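Local coordinates for rhamnose ABC transporter, periplasmic rhamnose-binding protein (Kribbella flavida, PDB 4KVF) that probably binds a carbohydrate, such as rhamnose, outside the cell membrane and delivers it to an ABC transporter for import, at residues 35-40 / 295-300; 138-143 / 322-327; 144-149 / 182-187; 161-166 / 225-230; 240-245 / 265-270. All coordinates share one frame; numbering follows the deposited sequence.

The five contacts are spread over both lobes of a chain that resembles other periplasmic sugar-binding proteins. Contacts 1 and 2 belong to the lobe built on the six-stranded sheet; they touch where L295 CD1 lies 4.2 Å from A138 CB. Contact 2 runs into contact 3, since strand 138-141 leads into helix 145-159, and V325 CG2 is 3.6 Å from T144 CG2. Contacts 3 and 4 meet through M185 and V230 in the four-stranded lobe, whereas contacts 4 and 5 have centres about 18 Å apart. Contacts 1 and 4 are the most distant, about 49 Å between centres. A glycerol, probably from the crystallisation liquor, lies about 4 Å from the K296 side chain in contact 1.

Contact 1 of 5, residues 35-40 / 295-300; sequences PLKEGL and LKSGQI
K37 and S297 carry the polar part of this contact, in which the loop 35-40 runs past the C-terminal end of helix 281-296. The backbone N of K37 donates to S297 OG at 3.0 Å in an almost straight bond, 173° at the hydrogen. With OG beside its own backbone N (chi1 -50°), S297 can also reach the carbonyl of A293, one turn back, so the hydroxyl accepts from K37 N and also bonds to A293 O. The K37 side chain, extended beyond CG, then reaches past S297 and puts NZ 3.0 Å from K296 O, tilted 29° from the carbonyl plane. An ammonium at the C-terminal end of a helix is probably stabilised by the helix dipole.

K37 NZ lies 5.2 Å from K296 NZ, a like charge, but K296 turns its amine to a salt bridge with D121, which would ease the repulsion.

Van der Waals contacts fill the remainder. L36 CD1 rests 3.4 Å from Q299 OE1, the two side chains crossing at about a right angle, while Q299 NE2 bonds to A34 O. L40 CD2 meets the aliphatic part of K296 at CG, 3.7 Å away, and P35 O touches S297 CB at 3.5 Å. G298 closes the helix in a Schellman motif.

The segment 35-40 leads directly into strand 41-45, and L40 pairs through its backbone with E71 of strand 71-74. L36 and L40 both lie on A293 of helix 281-296, while K296 reaches K123 of strand 123-127.

Contact 2 of 5, residues 138-143 / 322-327; sequences AFINQA and GEIVLG
G322 begins the pairing: its carbonyl O accepts from F139 N at 2.9 Å, with the donor well above the carbonyl plane. E323 follows on the face that also holds F139 and N141. Its extended side chain brings OE2 3.0 Å from N141 ND2, which reaches the carboxylate from above its plane, 68° out of it. The same OE2 sits at the edge of the F139 ring, 3.8 Å from CE2.

I324 is bonded through both of its backbone polar atoms. Its N donates to F139 O at 2.8 Å in a nearly linear bond (178°), and its O accepts from N141 N at 2.9 Å. On the other face, I324 CB touches I140 CD1 at 3.8 Å, the two isoleucines lying side by side and pointing the same way, with A138 next to the tip of I324. V325 adds a CA-H...O contact to N141 O, which also accepts from L326 N at 2.8 Å. L326 CB finally packs against Q142 O, 3.6 Å away.

Strand 323-325 is one edge of the six-stranded parallel sheet within this chain. On its inner side strand 138-141 pairs with strand 123-127, while I140 packs on L287 and A288 of helix 281-296.

Contact 3 of 5, residues 144-149 / 182-187; sequences TTQGIG and IEVMKT
V184 fits against the first turn of helix 145-159. Its CG1, anti to the backbone N (chi1 175°), lies 3.6 Å from G149 CA and 3.6 Å from Q146 OE1, while CG2 touches T145 O at 3.6 Å. M185 CG adds a looser contact with G149 O at 3.9 Å. A side chain at G149 would collide with V184 CG1; with glycine there, the axes of segments 145-149 and 182-187 come within 8.2 Å, at 63°.

One shell out, a water joins the two helices. It donates to Q146 OE1 at 2.6 Å and to T187 OG1 at 2.7 Å, and T187 passes its own hydrogen to V184 O, 2.7 Å away. Q146 CG is anti to its N and its chain then bends, with NE2 held by E150 and more weakly by E188. At the start of this turn T144 is the N-cap of helix 145-159, its OG1 accepting from G147 N. An alanine at V184 would probably open a gap beside G149 CA and leave the Q146 amide without the methyl that it rests on.

The direct contact is van der Waals packing of the valine methyls on G149 CA and on carbonyl and amide oxygens. The polar linkage is indirect: the water gives one hydrogen to each helix, and T187 OG1, accepting it, donates in turn to V184 O. Two acceptor oxygens on different helices are thereby bridged.

Contact 4 of 5, residues 161-166 / 225-230; sequences GGSGEI and NLKVIV
Strands 164-170 and 226-231 are parallel neighbours in the four-stranded sheet of the second lobe, part of its alternating alpha/beta fold, and E165, I166, K227 and V228 lie where they begin. K227 N donates to E165 O at 2.9 Å. Further along, I166 CA makes a CA-H...O contact with V228 O at 3.3 Å. I166 and V228 project on the same face of the sheet, where CG2 of I166 packs on CB of V228 at 3.8 Å, the two side by side. L226 CD1 comes to 3.7 Å from I166 C, and E165 OE1 touches N225 CB at 3.8 Å, carboxylate and amide planes 78° apart.

The K227 side chain is the long-reaching element. CG lies beside the backbone N (chi1 -79°), and the chain then extends toward the loop that precedes strand 164-170 until NZ meets S163 O at 2.8 Å, the donor 35° above the carbonyl plane. NZ also bonds to A160 O, next to the Schellman motif at G161 that closes helix 145-159. G164 leaves space for the passage, as a CB there would fall 2.9 Å from K227 CE.

One ammonium thus bonds A160 O at the helix end and S163 O in the loop beyond, and the first would probably be favoured by the helix dipole. E165 N is buried with no partner in the model, which probably carries some energetic cost.

Contact 5 of 5, residues 240-245 / 265-270; sequences ASRYVS and RQYVKD
Helices 234-245 and 261-269 pass each other with segment axes 10.3 Å apart at closest approach and 39° between their directions, S241 and Y267 having the nearest CA atoms. The Y267 ring is the main side chain between them. S241 CB sits over one ring face in a CH-pi contact, 4.0 Å from the centroid and 23° off the normal, with R242 N over the same face, both offset toward the rim. The opposite face is covered by Q266 CG. Y267 OH lies 3.2 Å from R242 CB, alongside an arginine whose guanidinium goes on to a salt bridge with D209.

S245 adds the polar contact. Its OG, anti to the backbone N (chi1 -174°), donates to D270 OD2 at 3.0 Å, on the syn side of the carboxylate, while OD1 bonds to T272. An alanine at Y267 would probably leave a sizeable gap between the helices, with S241 CB and the R242 chain without the ring they pack on.

S241 also packs on I255 of strand 254-257, which lies between the two helices in the chain. Helix 234-245, that strand and helix 261-269 are successive elements of the alternating alpha/beta layers, and an aromatic wedge here joins one helix to the next.

Contact 1 of 5, residues 35-40 / 295-300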
# COMPACT_ATOMS: atom_id res chain seq x y z
N PRO A 35 27.54 -10.48 6.75
CA PRO A 35 26.91 -9.74 7.85
C PRO A 35 26.35 -8.39 7.41
O PRO A 35 26.97 -7.70 6.60
CB PRO A 35 28.06 -9.55 8.85
CG PRO A 35 29.30 -9.60 8.01
CD PRO A 35 29.01 -10.56 6.89
N LEU A 36 25.19 -8.01 7.94
CA LEU A 36 24.65 -6.68 7.71
C LEU A 36 25.63 -5.68 8.30
O LEU A 36 26.05 -5.81 9.46
CB LEU A 36 23.27 -6.53 8.35
CG LEU A 36 22.08 -6.04 7.51
CD1 LEU A 36 22.07 -6.65 6.12
CD2 LEU A 36 20.78 -6.39 8.22
N LYS A 37 26.04 -4.70 7.49
CA LYS A 37 26.98 -3.67 7.92
C LYS A 37 26.33 -2.68 8.88
O LYS A 37 25.17 -2.30 8.71
CB LYS A 37 27.50 -2.88 6.71
CG LYS A 37 28.36 -3.67 5.72
CD LYS A 37 28.65 -2.80 4.50
CE LYS A 37 29.33 -3.56 3.36
NZ LYS A 37 29.51 -2.70 2.15
N GLU A 38 27.09 -2.24 9.88
CA GLU A 38 26.66 -1.16 10.77
C GLU A 38 27.02 0.20 10.16
O GLU A 38 27.87 0.29 9.28
CB GLU A 38 27.30 -1.30 12.15
CG GLU A 38 26.86 -2.52 12.92
CD GLU A 38 27.60 -2.69 14.23
OE1 GLU A 38 28.69 -2.09 14.40
OE2 GLU A 38 27.10 -3.44 15.10
N GLY A 39 26.37 1.25 10.65
CA GLY A 39 26.71 2.61 10.26
C GLY A 39 26.28 3.02 8.86
O GLY A 39 26.75 4.03 8.33
N LEU A 40 25.37 2.25 8.26
CA LEU A 40 24.85 2.59 6.93
C LEU A 40 24.01 3.86 6.98
O LEU A 40 23.15 4.01 7.85
CB LEU A 40 23.98 1.46 6.38
CG LEU A 40 24.75 0.17 6.11
CD1 LEU A 40 23.81 -0.89 5.58
CD2 LEU A 40 25.88 0.44 5.13
N LEU A 295 21.18 -5.22 0.47
CA LEU A 295 21.83 -4.93 -0.81
C LEU A 295 23.24 -4.36 -0.60
O LEU A 295 24.21 -4.81 -1.23
CB LEU A 295 20.99 -3.94 -1.62
CG LEU A 295 19.74 -4.57 -2.25
CD1 LEU A 295 18.74 -3.48 -2.60
CD2 LEU A 295 20.12 -5.35 -3.51
N LYS A 296 23.34 -3.38 0.28
CA LYS A 296 24.62 -2.70 0.53
C LYS A 296 25.64 -3.61 1.20
O LYS A 296 26.85 -3.44 1.01
CB LYS A 296 24.39 -1.43 1.37
CG LYS A 296 25.60 -0.52 1.52
CD LYS A 296 26.08 -0.01 0.17
CE LYS A 296 27.33 0.86 0.33
NZ LYS A 296 27.97 1.14 -0.99
N SER A 297 25.16 -4.57 1.98
CA SER A 297 26.03 -5.52 2.67
C SER A 297 26.41 -6.73 1.82
O SER A 297 27.17 -7.59 2.24
CB SER A 297 25.37 -5.98 3.98
OG SER A 297 24.92 -4.85 4.72
N GLY A 298 25.86 -6.79 0.61
CA GLY A 298 26.17 -7.89 -0.29
C GLY A 298 25.39 -9.17 -0.08
O GLY A 298 25.71 -10.20 -0.68
N GLN A 299 24.36 -9.14 0.76
CA GLN A 299 23.56 -10.35 1.01
C GLN A 299 22.64 -10.72 -0.16
O GLN A 299 22.36 -11.90 -0.40
CB GLN A 299 22.70 -10.18 2.26
CG GLN A 299 23.47 -10.07 3.55
CD GLN A 299 22.55 -9.92 4.75
OE1 GLN A 299 21.37 -9.58 4.59
NE2 GLN A 299 23.07 -10.18 5.94
N ILE A 300 22.15 -9.70 -0.85
CA ILE A 300 21.30 -9.87 -2.02
C ILE A 300 21.75 -8.91 -3.12
O ILE A 300 22.53 -7.99 -2.86
CB ILE A 300 19.80 -9.61 -1.71
CG1 ILE A 300 19.55 -8.18 -1.23
CG2 ILE A 300 19.26 -10.66 -0.71
CD1 ILE A 300 18.06 -7.84 -1.10

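Contact 2 of 5, residues 138-143 / 322-327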
# COMPACT_ATOMS: atom_id res chain seq x y z
N ALA A 138 15.76 -2.64 -5.98
CA ALA A 138 14.60 -3.37 -5.48
C ALA A 138 13.43 -2.42 -5.27
O ALA A 138 13.61 -1.22 -5.10
CB ALA A 138 14.93 -4.09 -4.18
N PHE A 139 12.23 -2.99 -5.29
CA PHE A 139 11.00 -2.23 -5.08
C PHE A 139 10.19 -2.88 -3.97
O PHE A 139 9.87 -4.07 -4.03
CB PHE A 139 10.17 -2.20 -6.38
CG PHE A 139 8.75 -1.73 -6.20
CD1 PHE A 139 8.46 -0.53 -5.56
CD2 PHE A 139 7.69 -2.47 -6.71
CE1 PHE A 139 7.14 -0.10 -5.42
CE2 PHE A 139 6.38 -2.04 -6.57
CZ PHE A 139 6.11 -0.86 -5.92
N ILE A 140 9.87 -2.10 -2.93
CA ILE A 140 9.03 -2.64 -1.87
C ILE A 140 7.57 -2.35 -2.20
O ILE A 140 7.13 -1.20 -2.19
CB ILE A 140 9.36 -2.03 -0.48
CG1 ILE A 140 10.87 -2.13 -0.21
CG2 ILE A 140 8.56 -2.77 0.61
CD1 ILE A 140 11.46 -3.55 -0.36
N ASN A 141 6.83 -3.41 -2.49
CA ASN A 141 5.41 -3.33 -2.82
C ASN A 141 4.56 -3.73 -1.63
O ASN A 141 4.70 -4.85 -1.12
CB ASN A 141 5.10 -4.23 -4.02
CG ASN A 141 3.75 -3.94 -4.63
OD1 ASN A 141 3.01 -3.09 -4.13
ND2 ASN A 141 3.43 -4.61 -5.74
N GLN A 142 3.70 -2.83 -1.17
CA GLN A 142 2.96 -3.06 0.07
C GLN A 142 2.00 -4.22 -0.06
O GLN A 142 1.73 -4.94 0.91
CB GLN A 142 2.21 -1.80 0.53
CG GLN A 142 1.24 -1.23 -0.48
CD GLN A 142 1.87 -0.13 -1.30
OE1 GLN A 142 2.97 -0.28 -1.83
NE2 GLN A 142 1.18 1.01 -1.39
N ALA A 143 1.49 -4.41 -1.27
CA ALA A 143 0.60 -5.53 -1.54
C ALA A 143 0.41 -5.58 -3.04
O ALA A 143 0.33 -4.54 -3.66
CB ALA A 143 -0.75 -5.33 -0.86
N GLY A 322 13.06 -7.59 -9.11
CA GLY A 322 13.46 -6.94 -7.88
C GLY A 322 12.32 -6.51 -6.98
O GLY A 322 12.54 -5.79 -6.00
N GLU A 323 11.11 -6.97 -7.27
CA GLU A 323 9.96 -6.63 -6.43
C GLU A 323 9.95 -7.49 -5.19
O GLU A 323 10.06 -8.72 -5.26
CB GLU A 323 8.65 -6.83 -7.20
CG GLU A 323 7.44 -6.63 -6.32
CD GLU A 323 6.13 -6.69 -7.09
OE1 GLU A 323 5.59 -7.80 -7.26
OE2 GLU A 323 5.66 -5.62 -7.54
N ILE A 324 9.84 -6.83 -4.04
CA ILE A 324 9.72 -7.49 -2.76
C ILE A 324 8.36 -7.14 -2.18
O ILE A 324 8.08 -5.98 -1.92
CB ILE A 324 10.83 -7.02 -1.79
CG1 ILE A 324 12.21 -7.28 -2.41
CG2 ILE A 324 10.69 -7.73 -0.45
CD1 ILE A 324 13.37 -6.68 -1.62
N VAL A 325 7.51 -8.15 -2.00
CA VAL A 325 6.12 -7.90 -1.58
C VAL A 325 6.01 -8.00 -0.08
O VAL A 325 6.37 -9.04 0.49
CB VAL A 325 5.17 -8.94 -2.23
CG1 VAL A 325 3.73 -8.70 -1.76
CG2 VAL A 325 5.27 -8.84 -3.75
N LEU A 326 5.53 -6.94 0.57
CA LEU A 326 5.48 -6.89 2.03
C LEU A 326 4.66 -8.05 2.58
O LEU A 326 5.06 -8.72 3.54
CB LEU A 326 4.88 -5.56 2.50
CG LEU A 326 4.53 -5.42 3.98
CD1 LEU A 326 5.79 -5.54 4.86
CD2 LEU A 326 3.83 -4.08 4.22
N GLY A 327 3.53 -8.31 1.94
CA GLY A 327 2.72 -9.47 2.28
C GLY A 327 1.32 -9.29 1.74
O GLY A 327 1.07 -8.35 0.99

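Contact 3 of 5, residues 144-149 / 182-187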
# COMPACT_ATOMS: atom_id res chain seq x y z
N THR A 144 0.34 -6.78 -3.60
CA THR A 144 0.17 -6.92 -5.04
C THR A 144 -1.27 -6.61 -5.43
O THR A 144 -2.17 -6.63 -4.59
CB THR A 144 0.51 -8.33 -5.55
OG1 THR A 144 -0.34 -9.29 -4.91
CG2 THR A 144 1.97 -8.67 -5.28
N THR A 145 -1.50 -6.33 -6.71
CA THR A 145 -2.86 -6.11 -7.14
C THR A 145 -3.66 -7.41 -7.01
O THR A 145 -4.86 -7.38 -6.70
CB THR A 145 -2.95 -5.56 -8.56
OG1 THR A 145 -2.33 -6.48 -9.46
CG2 THR A 145 -2.27 -4.22 -8.65
N GLN A 146 -3.00 -8.54 -7.22
CA GLN A 146 -3.64 -9.84 -7.02
C GLN A 146 -4.04 -9.98 -5.56
O GLN A 146 -5.17 -10.40 -5.25
CB GLN A 146 -2.68 -10.98 -7.40
CG GLN A 146 -3.28 -12.37 -7.27
CD GLN A 146 -4.48 -12.57 -8.18
OE1 GLN A 146 -4.54 -12.02 -9.28
NE2 GLN A 146 -5.44 -13.35 -7.71
N GLY A 147 -3.12 -9.63 -4.67
CA GLY A 147 -3.38 -9.74 -3.24
C GLY A 147 -4.56 -8.90 -2.83
O GLY A 147 -5.44 -9.33 -2.07
N ILE A 148 -4.61 -7.68 -3.35
CA ILE A 148 -5.65 -6.74 -2.98
C ILE A 148 -6.99 -7.23 -3.52
O ILE A 148 -7.98 -7.31 -2.79
CB ILE A 148 -5.31 -5.31 -3.48
CG1 ILE A 148 -4.14 -4.76 -2.66
CG2 ILE A 148 -6.50 -4.38 -3.31
CD1 ILE A 148 -3.52 -3.50 -3.23
N GLY A 149 -7.02 -7.60 -4.80
CA GLY A 149 -8.26 -8.07 -5.41
C GLY A 149 -8.82 -9.34 -4.78
O GLY A 149 -10.05 -9.47 -4.62
N ILE A 182 -10.08 -3.82 -9.54
CA ILE A 182 -11.39 -4.27 -10.01
C ILE A 182 -11.21 -5.40 -11.02
O ILE A 182 -11.95 -6.40 -11.00
CB ILE A 182 -12.20 -3.09 -10.60
CG1 ILE A 182 -12.64 -2.16 -9.46
CG2 ILE A 182 -13.39 -3.59 -11.41
CD1 ILE A 182 -13.15 -0.80 -9.95
N GLU A 183 -10.22 -5.28 -11.89
CA GLU A 183 -9.97 -6.35 -12.86
C GLU A 183 -9.62 -7.65 -12.14
O GLU A 183 -10.10 -8.72 -12.52
CB GLU A 183 -8.89 -5.96 -13.87
CG GLU A 183 -8.63 -7.05 -14.92
CD GLU A 183 -9.82 -7.29 -15.85
OE1 GLU A 183 -10.59 -6.34 -16.12
OE2 GLU A 183 -9.98 -8.44 -16.32
N VAL A 184 -8.81 -7.57 -11.09
CA VAL A 184 -8.51 -8.77 -10.32
C VAL A 184 -9.78 -9.32 -9.66
O VAL A 184 -10.02 -10.53 -9.69
CB VAL A 184 -7.41 -8.52 -9.27
CG1 VAL A 184 -7.22 -9.76 -8.40
CG2 VAL A 184 -6.10 -8.15 -9.97
N MSE A 185 -10.60 -8.44 -9.10
CA MSE A 185 -11.88 -8.86 -8.52
C MSE A 185 -12.72 -9.65 -9.53
O MSE A 185 -13.30 -10.69 -9.20
CB MSE A 185 -12.68 -7.66 -8.04
CG MSE A 185 -12.12 -6.97 -6.82
SE MSE A 185 -13.34 -5.57 -6.22
CE MSE A 185 -14.81 -6.70 -5.66
N LYS A 186 -12.79 -9.15 -10.76
CA LYS A 186 -13.54 -9.85 -11.81
C LYS A 186 -12.95 -11.23 -12.11
O LYS A 186 -13.68 -12.19 -12.30
CB LYS A 186 -13.59 -9.01 -13.09
CG LYS A 186 -14.43 -7.75 -12.98
CD LYS A 186 -14.35 -6.94 -14.28
CE LYS A 186 -15.17 -5.67 -14.20
NZ LYS A 186 -14.99 -4.85 -15.43
N THR A 187 -11.62 -11.31 -12.15
CA THR A 187 -10.99 -12.60 -12.45
C THR A 187 -11.30 -13.57 -11.32
O THR A 187 -11.60 -14.75 -11.57
CB THR A 187 -9.48 -12.48 -12.67
OG1 THR A 187 -8.84 -12.18 -11.43
CG2 THR A 187 -9.19 -11.36 -13.68
O HOH W 1 -6.19 -12.36 -11.24

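Contact 4 of 5, residues 161-166 / 225-230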
# COMPACT_ATOMS: atom_id res chain seq x y z
N GLY A 161 -22.25 -13.91 3.21
CA GLY A 161 -22.61 -15.26 3.60
C GLY A 161 -22.52 -16.24 2.44
O GLY A 161 -23.33 -17.16 2.34
N GLY A 162 -21.54 -16.04 1.57
CA GLY A 162 -21.28 -16.98 0.49
C GLY A 162 -21.98 -16.71 -0.83
O GLY A 162 -21.59 -17.27 -1.86
N SER A 163 -23.00 -15.87 -0.83
CA SER A 163 -23.76 -15.61 -2.05
C SER A 163 -24.51 -14.29 -2.03
O SER A 163 -24.78 -13.73 -0.97
CB SER A 163 -24.74 -16.76 -2.31
OG SER A 163 -25.95 -16.53 -1.61
N GLY A 164 -24.87 -13.80 -3.21
CA GLY A 164 -25.71 -12.61 -3.31
C GLY A 164 -25.05 -11.51 -4.10
O GLY A 164 -23.94 -11.66 -4.63
N GLU A 165 -25.72 -10.37 -4.19
CA GLU A 165 -25.22 -9.26 -4.99
C GLU A 165 -24.20 -8.40 -4.25
O GLU A 165 -24.34 -8.14 -3.05
CB GLU A 165 -26.37 -8.39 -5.49
CG GLU A 165 -27.42 -9.17 -6.26
CD GLU A 165 -28.60 -8.31 -6.67
OE1 GLU A 165 -28.69 -7.16 -6.19
OE2 GLU A 165 -29.44 -8.79 -7.45
N ILE A 166 -23.17 -7.98 -4.97
CA ILE A 166 -22.22 -7.02 -4.46
C ILE A 166 -22.04 -5.91 -5.49
O ILE A 166 -22.29 -6.12 -6.68
CB ILE A 166 -20.86 -7.68 -4.10
CG1 ILE A 166 -20.15 -8.20 -5.35
CG2 ILE A 166 -21.06 -8.82 -3.10
CD1 ILE A 166 -18.68 -8.57 -5.09
N ASN A 225 -31.56 -5.68 -3.15
CA ASN A 225 -31.08 -6.98 -2.71
C ASN A 225 -29.57 -7.00 -2.48
O ASN A 225 -28.96 -8.06 -2.31
CB ASN A 225 -31.47 -8.07 -3.72
CG ASN A 225 -32.97 -8.23 -3.85
OD1 ASN A 225 -33.52 -8.16 -4.95
ND2 ASN A 225 -33.64 -8.44 -2.72
N LEU A 226 -28.97 -5.81 -2.47
CA LEU A 226 -27.53 -5.69 -2.32
C LEU A 226 -27.05 -6.17 -0.95
O LEU A 226 -27.61 -5.80 0.08
CB LEU A 226 -27.12 -4.23 -2.52
CG LEU A 226 -25.65 -3.95 -2.77
CD1 LEU A 226 -25.18 -4.69 -4.01
CD2 LEU A 226 -25.44 -2.45 -2.92
N LYS A 227 -26.01 -7.01 -0.94
CA LYS A 227 -25.47 -7.50 0.32
C LYS A 227 -24.21 -6.76 0.78
O LYS A 227 -24.00 -6.55 1.97
CB LYS A 227 -25.17 -9.01 0.24
CG LYS A 227 -26.39 -9.90 0.38
CD LYS A 227 -25.99 -11.25 0.98
CE LYS A 227 -27.07 -12.30 0.81
NZ LYS A 227 -26.56 -13.66 1.14
N VAL A 228 -23.36 -6.38 -0.17
CA VAL A 228 -22.08 -5.77 0.18
C VAL A 228 -21.74 -4.66 -0.80
O VAL A 228 -21.88 -4.84 -2.00
CB VAL A 228 -20.93 -6.80 0.14
CG1 VAL A 228 -19.66 -6.20 0.73
CG2 VAL A 228 -21.30 -8.08 0.89
N ILE A 229 -21.29 -3.53 -0.27
CA ILE A 229 -20.63 -2.53 -1.08
C ILE A 229 -19.15 -2.66 -0.79
O ILE A 229 -18.74 -2.60 0.37
CB ILE A 229 -21.08 -1.10 -0.73
CG1 ILE A 229 -22.58 -0.93 -1.00
CG2 ILE A 229 -20.26 -0.08 -1.51
CD1 ILE A 229 -23.10 0.46 -0.74
N VAL A 230 -18.34 -2.84 -1.84
CA VAL A 230 -16.89 -2.93 -1.71
C VAL A 230 -16.30 -1.64 -2.26
O VAL A 230 -16.49 -1.33 -3.43
CB VAL A 230 -16.30 -4.10 -2.55
CG1 VAL A 230 -14.79 -4.19 -2.39
CG2 VAL A 230 -16.96 -5.43 -2.19

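Contact 5 of 5, residues 240-245 / 265-270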
# COMPACT_ATOMS: atom_id res chain seq x y z
N ALA A 240 -19.21 5.74 2.27
CA ALA A 240 -20.26 4.72 2.26
C ALA A 240 -20.65 4.32 3.67
O ALA A 240 -21.83 4.17 3.97
CB ALA A 240 -19.81 3.50 1.46
N SER A 241 -19.65 4.16 4.53
CA SER A 241 -19.90 3.80 5.92
C SER A 241 -20.69 4.88 6.62
O SER A 241 -21.61 4.60 7.40
CB SER A 241 -18.57 3.58 6.65
OG SER A 241 -17.81 2.59 6.00
N ARG A 242 -20.32 6.13 6.35
CA ARG A 242 -21.02 7.25 6.97
C ARG A 242 -22.48 7.27 6.54
O ARG A 242 -23.36 7.56 7.34
CB ARG A 242 -20.34 8.58 6.66
CG ARG A 242 -20.91 9.75 7.46
CD ARG A 242 -20.12 11.03 7.25
NE ARG A 242 -20.30 11.57 5.91
CZ ARG A 242 -19.39 11.49 4.95
NH1 ARG A 242 -19.65 12.02 3.76
NH2 ARG A 242 -18.23 10.88 5.16
N TYR A 243 -22.73 6.97 5.27
CA TYR A 243 -24.12 6.89 4.81
C TYR A 243 -24.85 5.74 5.48
O TYR A 243 -25.92 5.92 6.04
CB TYR A 243 -24.24 6.73 3.30
CG TYR A 243 -25.68 6.43 2.93
CD1 TYR A 243 -26.65 7.41 3.04
CD2 TYR A 243 -26.07 5.17 2.51
CE1 TYR A 243 -27.97 7.15 2.73
CE2 TYR A 243 -27.40 4.89 2.20
CZ TYR A 243 -28.34 5.89 2.30
OH TYR A 243 -29.66 5.64 1.99
N VAL A 244 -24.28 4.54 5.40
CA VAL A 244 -24.92 3.36 5.96
C VAL A 244 -25.17 3.49 7.47
O VAL A 244 -26.23 3.11 7.96
CB VAL A 244 -24.15 2.07 5.60
CG1 VAL A 244 -24.68 0.88 6.38
CG2 VAL A 244 -24.25 1.82 4.10
N SER A 245 -24.21 4.07 8.18
CA SER A 245 -24.31 4.26 9.63
C SER A 245 -25.53 5.08 10.04
O SER A 245 -26.13 4.83 11.08
CB SER A 245 -23.03 4.91 10.16
OG SER A 245 -23.05 4.98 11.58
N ARG A 265 -12.21 3.92 12.29
CA ARG A 265 -12.38 3.40 13.64
C ARG A 265 -13.81 3.59 14.16
O ARG A 265 -14.43 2.63 14.65
CB ARG A 265 -11.36 4.01 14.62
CG ARG A 265 -11.36 3.34 15.99
CD ARG A 265 -10.36 3.99 16.94
NE ARG A 265 -9.19 4.51 16.23
CZ ARG A 265 -8.14 3.78 15.87
NH1 ARG A 265 -7.13 4.35 15.23
NH2 ARG A 265 -8.11 2.49 16.14
N GLN A 266 -14.36 4.79 14.02
CA GLN A 266 -15.71 5.05 14.54
C GLN A 266 -16.76 4.15 13.90
O GLN A 266 -17.77 3.83 14.54
CB GLN A 266 -16.11 6.52 14.41
CG GLN A 266 -16.24 7.02 12.99
CD GLN A 266 -17.16 8.22 12.88
OE1 GLN A 266 -18.21 8.29 13.53
NE2 GLN A 266 -16.77 9.19 12.05
N TYR A 267 -16.53 3.74 12.66
CA TYR A 267 -17.48 2.89 11.94
C TYR A 267 -17.29 1.41 12.29
O TYR A 267 -18.22 0.61 12.21
CB TYR A 267 -17.42 3.15 10.43
CG TYR A 267 -17.72 4.60 10.11
CD1 TYR A 267 -18.97 5.12 10.38
CD2 TYR A 267 -16.75 5.44 9.59
CE1 TYR A 267 -19.26 6.44 10.12
CE2 TYR A 267 -17.04 6.78 9.33
CZ TYR A 267 -18.30 7.27 9.60
OH TYR A 267 -18.61 8.58 9.35
N VAL A 268 -16.07 1.05 12.69
CA VAL A 268 -15.80 -0.29 13.19
C VAL A 268 -16.38 -0.45 14.60
O VAL A 268 -17.09 -1.41 14.89
CB VAL A 268 -14.29 -0.59 13.16
CG1 VAL A 268 -13.99 -1.88 13.89
CG2 VAL A 268 -13.80 -0.65 11.73
N LYS A 269 -16.10 0.53 15.45
CA LYS A 269 -16.58 0.50 16.83
C LYS A 269 -18.11 0.59 16.94
O LYS A 269 -18.68 0.11 17.92
CB LYS A 269 -15.89 1.58 17.67
CG LYS A 269 -14.38 1.36 17.82
CD LYS A 269 -13.73 2.36 18.78
CE LYS A 269 -12.31 1.94 19.15
NZ LYS A 269 -12.20 0.54 19.66
N ASP A 270 -18.77 1.18 15.94
CA ASP A 270 -20.23 1.28 16.01
C ASP A 270 -20.97 0.15 15.28
O ASP A 270 -22.19 0.10 15.27
CB ASP A 270 -20.76 2.69 15.63
CG ASP A 270 -20.80 2.96 14.12
OD1 ASP A 270 -20.40 2.09 13.31
OD2 ASP A 270 -21.23 4.06 13.73